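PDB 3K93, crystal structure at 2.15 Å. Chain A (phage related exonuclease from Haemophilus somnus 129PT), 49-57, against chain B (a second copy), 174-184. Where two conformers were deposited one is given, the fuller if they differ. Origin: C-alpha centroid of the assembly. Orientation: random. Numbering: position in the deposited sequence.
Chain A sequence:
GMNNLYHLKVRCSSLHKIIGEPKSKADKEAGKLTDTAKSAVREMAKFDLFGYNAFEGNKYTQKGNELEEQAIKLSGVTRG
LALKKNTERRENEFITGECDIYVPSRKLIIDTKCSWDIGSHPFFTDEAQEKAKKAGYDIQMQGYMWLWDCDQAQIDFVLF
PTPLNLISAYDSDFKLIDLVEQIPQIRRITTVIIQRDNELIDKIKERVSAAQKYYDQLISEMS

Chain A, residues 49-57: LFGYNAFEG
Chain B 174-184: FKLIDLVEQIP

Where a loop packs against a helix, the helix commonly offers residues spaced along one side, and the loop meets them in turn with whatever its backbone and side chains bring within reach. The contact between two copies of this exonuclease illustrates the principle: K175(B) and L179(B) come from the helical stretch, and I183(B), beyond it at -97/127, continues the same spacing of four residues. All three direct their CA-to-CB bonds toward chain A, and the two stretches bury 396 Å² in sum. As chain A advances, its partners step back along chain B, with the CA of F50(A) 6.7 Å from the CA of L179(B) and the CA of Y52(A) 6.6 Å from the CA of K175(B).

L49(A) and F50(A) close a helix, L49(A) standing out of reach. F50(A) (phi/psi -122/-6) sets off sideways, but its m rotamer, with chi2 at -57°, brings the ring nearer. One ring face receives I183(B) (m, t), whose CD1 lies 4.0 Å from the centroid of the F50(A) ring in a CH-pi contact and 3.5 Å from F50(A) CD1. The carbonyl is engaged as well: a water donates to F50(A) O and to L179(B) O, at 2.7 Å from each, while F50(A) O lies 3.5 Å from L179(B) CD2.

G51(A) then leaves helical geometry at 75/16, and this positive phi is the argument for glycine. An ideal CB here would point toward chain B at 3.6 Å from L179(B) CD2, a contact distance. The leucine (m, t) also reaches G51(A) O through CD1, at 3.5 Å.

Y52(A) (-91/116) and N53(A) (-96/111) are extended. The CB of Y52(A) lies 4.2 Å from L179(B) CD1, and its t rotamer, chi2 -87°, carries the ring to K175(B): Y52(A) CE2 is 3.7 Å from K175(B) CE. The ammonium NZ of K175(B) lies 5.0 Å from the centroid of the Y52(A) ring, an off-centre cation-pi interaction.

N53(A) contributes its backbone, K175(B) NZ donating to N53(A) O at 3.1 Å. A54(A) (-64/-48) and F55(A) (-105/100) point their CA-to-CB bonds away, and the CA-to-CB bond of E56(A) (-67/-42) points toward chain B. With chi angles of -138°, 60° and 76°, it folds back so that E56(A) OE1 accepts a very short hydrogen bond, 2.5 Å, from K175(B) NZ within a salt bridge. The lysine, m, t, p, t, thus joins three chain A residues.

G57(A), at 107/151, makes no contact.

In chain B, a wider pi-type turn spans F174(B) to D178(B), and L179(B) N donates to F174(B) O at 3.0 Å.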

# COMPACT_ATOMS: atom_id res chain seq x y z
N LEU A 49 -18.66 18.45 -10.52
CA LEU A 49 -20.09 18.23 -10.31
C LEU A 49 -20.49 18.51 -8.87
O LEU A 49 -21.55 19.04 -8.63
CB LEU A 49 -20.49 16.78 -10.61
CG LEU A 49 -20.48 16.34 -12.08
CD1 LEU A 49 -20.30 14.80 -12.18
CD2 LEU A 49 -21.73 16.85 -12.74
N PHE A 50 -19.67 18.08 -7.91
CA PHE A 50 -20.15 18.02 -6.53
C PHE A 50 -19.32 18.84 -5.56
O PHE A 50 -19.69 18.95 -4.40
CB PHE A 50 -20.20 16.57 -6.07
CG PHE A 50 -20.95 15.65 -6.99
CD1 PHE A 50 -22.27 15.89 -7.33
CD2 PHE A 50 -20.36 14.50 -7.47
CE1 PHE A 50 -22.96 15.04 -8.14
CE2 PHE A 50 -21.06 13.62 -8.27
CZ PHE A 50 -22.34 13.89 -8.62
N GLY A 51 -18.21 19.40 -6.03
CA GLY A 51 -17.34 20.19 -5.17
C GLY A 51 -16.51 19.33 -4.22
O GLY A 51 -15.94 19.83 -3.27
N TYR A 52 -16.41 18.04 -4.49
CA TYR A 52 -15.66 17.16 -3.61
C TYR A 52 -14.21 17.08 -4.08
O TYR A 52 -13.91 16.59 -5.18
CB TYR A 52 -16.28 15.78 -3.56
CG TYR A 52 -15.51 14.80 -2.72
CD1 TYR A 52 -14.47 14.06 -3.25
CD2 TYR A 52 -15.82 14.62 -1.38
CE1 TYR A 52 -13.74 13.16 -2.44
CE2 TYR A 52 -15.14 13.72 -0.60
CZ TYR A 52 -14.09 12.99 -1.15
OH TYR A 52 -13.40 12.08 -0.38
N ASN A 53 -13.33 17.56 -3.23
CA ASN A 53 -11.90 17.61 -3.53
C ASN A 53 -11.24 16.39 -2.92
O ASN A 53 -11.18 16.26 -1.71
CB ASN A 53 -11.28 18.89 -2.95
CG ASN A 53 -9.92 19.25 -3.60
OD1 ASN A 53 -9.27 18.43 -4.27
ND2 ASN A 53 -9.51 20.48 -3.40
N ALA A 54 -10.78 15.50 -3.80
CA ALA A 54 -10.14 14.26 -3.41
C ALA A 54 -8.83 14.55 -2.66
O ALA A 54 -8.63 14.02 -1.62
CB ALA A 54 -9.86 13.39 -4.64
N PHE A 55 -7.98 15.42 -3.19
CA PHE A 55 -6.71 15.74 -2.52
C PHE A 55 -6.75 17.10 -1.86
O PHE A 55 -6.59 18.14 -2.52
CB PHE A 55 -5.51 15.69 -3.47
CG PHE A 55 -4.21 16.10 -2.82
CD1 PHE A 55 -3.63 17.34 -3.09
CD2 PHE A 55 -3.60 15.26 -1.88
CE1 PHE A 55 -2.45 17.70 -2.48
CE2 PHE A 55 -2.44 15.62 -1.28
CZ PHE A 55 -1.86 16.84 -1.57
N GLU A 56 -6.97 17.09 -0.54
CA GLU A 56 -7.04 18.33 0.23
C GLU A 56 -5.72 19.12 0.34
O GLU A 56 -5.72 20.36 0.22
CB GLU A 56 -7.57 18.05 1.64
CG GLU A 56 -8.59 19.10 2.12
CD GLU A 56 -9.84 19.21 1.22
OE1 GLU A 56 -10.71 18.33 1.28
OE2 GLU A 56 -9.96 20.18 0.46
N GLY A 57 -4.60 18.45 0.56
CA GLY A 57 -3.39 19.15 0.91
C GLY A 57 -3.10 18.90 2.37
O GLY A 57 -4.03 18.70 3.17
N PHE B 174 -18.19 19.28 6.19
CA PHE B 174 -18.54 19.90 4.91
C PHE B 174 -18.63 18.86 3.80
O PHE B 174 -19.62 18.79 3.08
CB PHE B 174 -17.53 20.99 4.56
CG PHE B 174 -17.76 21.61 3.25
CD1 PHE B 174 -18.84 22.45 3.05
CD2 PHE B 174 -16.89 21.40 2.20
CE1 PHE B 174 -19.06 23.06 1.85
CE2 PHE B 174 -17.14 22.01 0.95
CZ PHE B 174 -18.21 22.84 0.79
N LYS B 175 -17.61 18.02 3.72
CA LYS B 175 -17.56 16.98 2.67
C LYS B 175 -18.52 15.80 2.90
O LYS B 175 -19.17 15.37 1.97
CB LYS B 175 -16.13 16.49 2.47
CG LYS B 175 -15.23 17.57 1.87
CD LYS B 175 -13.77 17.28 2.08
CE LYS B 175 -13.23 16.37 1.06
NZ LYS B 175 -11.80 16.13 1.34
N LEU B 176 -18.59 15.30 4.13
CA LEU B 176 -19.33 14.10 4.44
C LEU B 176 -20.85 14.31 4.64
O LEU B 176 -21.60 13.33 4.57
CB LEU B 176 -18.73 13.43 5.68
CG LEU B 176 -17.28 12.98 5.56
CD1 LEU B 176 -16.80 12.40 6.87
CD2 LEU B 176 -17.09 11.99 4.42
N ILE B 177 -21.27 15.55 4.90
CA ILE B 177 -22.68 15.94 5.06
C ILE B 177 -23.15 17.04 4.07
O ILE B 177 -24.01 16.79 3.21
CB ILE B 177 -22.97 16.45 6.49
CG1 ILE B 177 -22.56 15.40 7.56
CG2 ILE B 177 -24.49 16.84 6.62
CD1 ILE B 177 -22.86 15.90 9.02
N ASP B 178 -22.61 18.24 4.18
CA ASP B 178 -23.14 19.39 3.40
C ASP B 178 -23.15 19.16 1.89
O ASP B 178 -24.17 19.38 1.21
CB ASP B 178 -22.34 20.66 3.69
CG ASP B 178 -22.35 21.05 5.17
OD1 ASP B 178 -23.00 20.36 5.98
OD2 ASP B 178 -21.68 22.03 5.51
N LEU B 179 -22.02 18.75 1.35
CA LEU B 179 -21.92 18.48 -0.09
C LEU B 179 -22.85 17.36 -0.55
O LEU B 179 -23.28 17.38 -1.67
CB LEU B 179 -20.50 18.10 -0.48
CG LEU B 179 -19.43 19.18 -0.41
CD1 LEU B 179 -18.10 18.53 -0.90
CD2 LEU B 179 -19.84 20.46 -1.21
N VAL B 180 -23.15 16.39 0.33
CA VAL B 180 -23.97 15.26 -0.03
C VAL B 180 -25.47 15.66 -0.09
O VAL B 180 -26.20 15.28 -1.00
CB VAL B 180 -23.77 14.09 0.94
CG1 VAL B 180 -24.73 12.91 0.61
CG2 VAL B 180 -22.27 13.63 0.97
N GLU B 181 -25.88 16.45 0.88
CA GLU B 181 -27.24 16.96 0.95
C GLU B 181 -27.62 17.90 -0.20
O GLU B 181 -28.79 18.09 -0.45
CB GLU B 181 -27.43 17.71 2.26
CG GLU B 181 -27.53 16.79 3.42
CD GLU B 181 -27.69 17.50 4.76
OE1 GLU B 181 -27.52 18.74 4.82
OE2 GLU B 181 -27.97 16.80 5.77
N GLN B 182 -26.64 18.48 -0.88
CA GLN B 182 -26.90 19.24 -2.09
C GLN B 182 -27.22 18.41 -3.30
O GLN B 182 -27.67 18.96 -4.27
CB GLN B 182 -25.66 20.03 -2.46
CG GLN B 182 -25.39 21.11 -1.49
CD GLN B 182 -24.77 22.24 -2.19
OE1 GLN B 182 -25.43 23.24 -2.46
NE2 GLN B 182 -23.52 22.04 -2.63
N ILE B 183 -26.96 17.11 -3.28
CA ILE B 183 -27.11 16.30 -4.47
C ILE B 183 -28.47 15.66 -4.36
O ILE B 183 -28.77 15.06 -3.36
CB ILE B 183 -26.04 15.19 -4.56
CG1 ILE B 183 -24.62 15.75 -4.44
CG2 ILE B 183 -26.18 14.37 -5.82
CD1 ILE B 183 -23.54 14.61 -4.32
N PRO B 184 -29.32 15.79 -5.39
CA PRO B 184 -30.59 15.07 -5.37
C PRO B 184 -30.44 13.57 -5.03
O PRO B 184 -29.53 12.87 -5.55
CB PRO B 184 -31.09 15.23 -6.79
CG PRO B 184 -30.54 16.50 -7.24
CD PRO B 184 -29.17 16.58 -6.62
O HOH W 1 -22.31 18.61 -3.83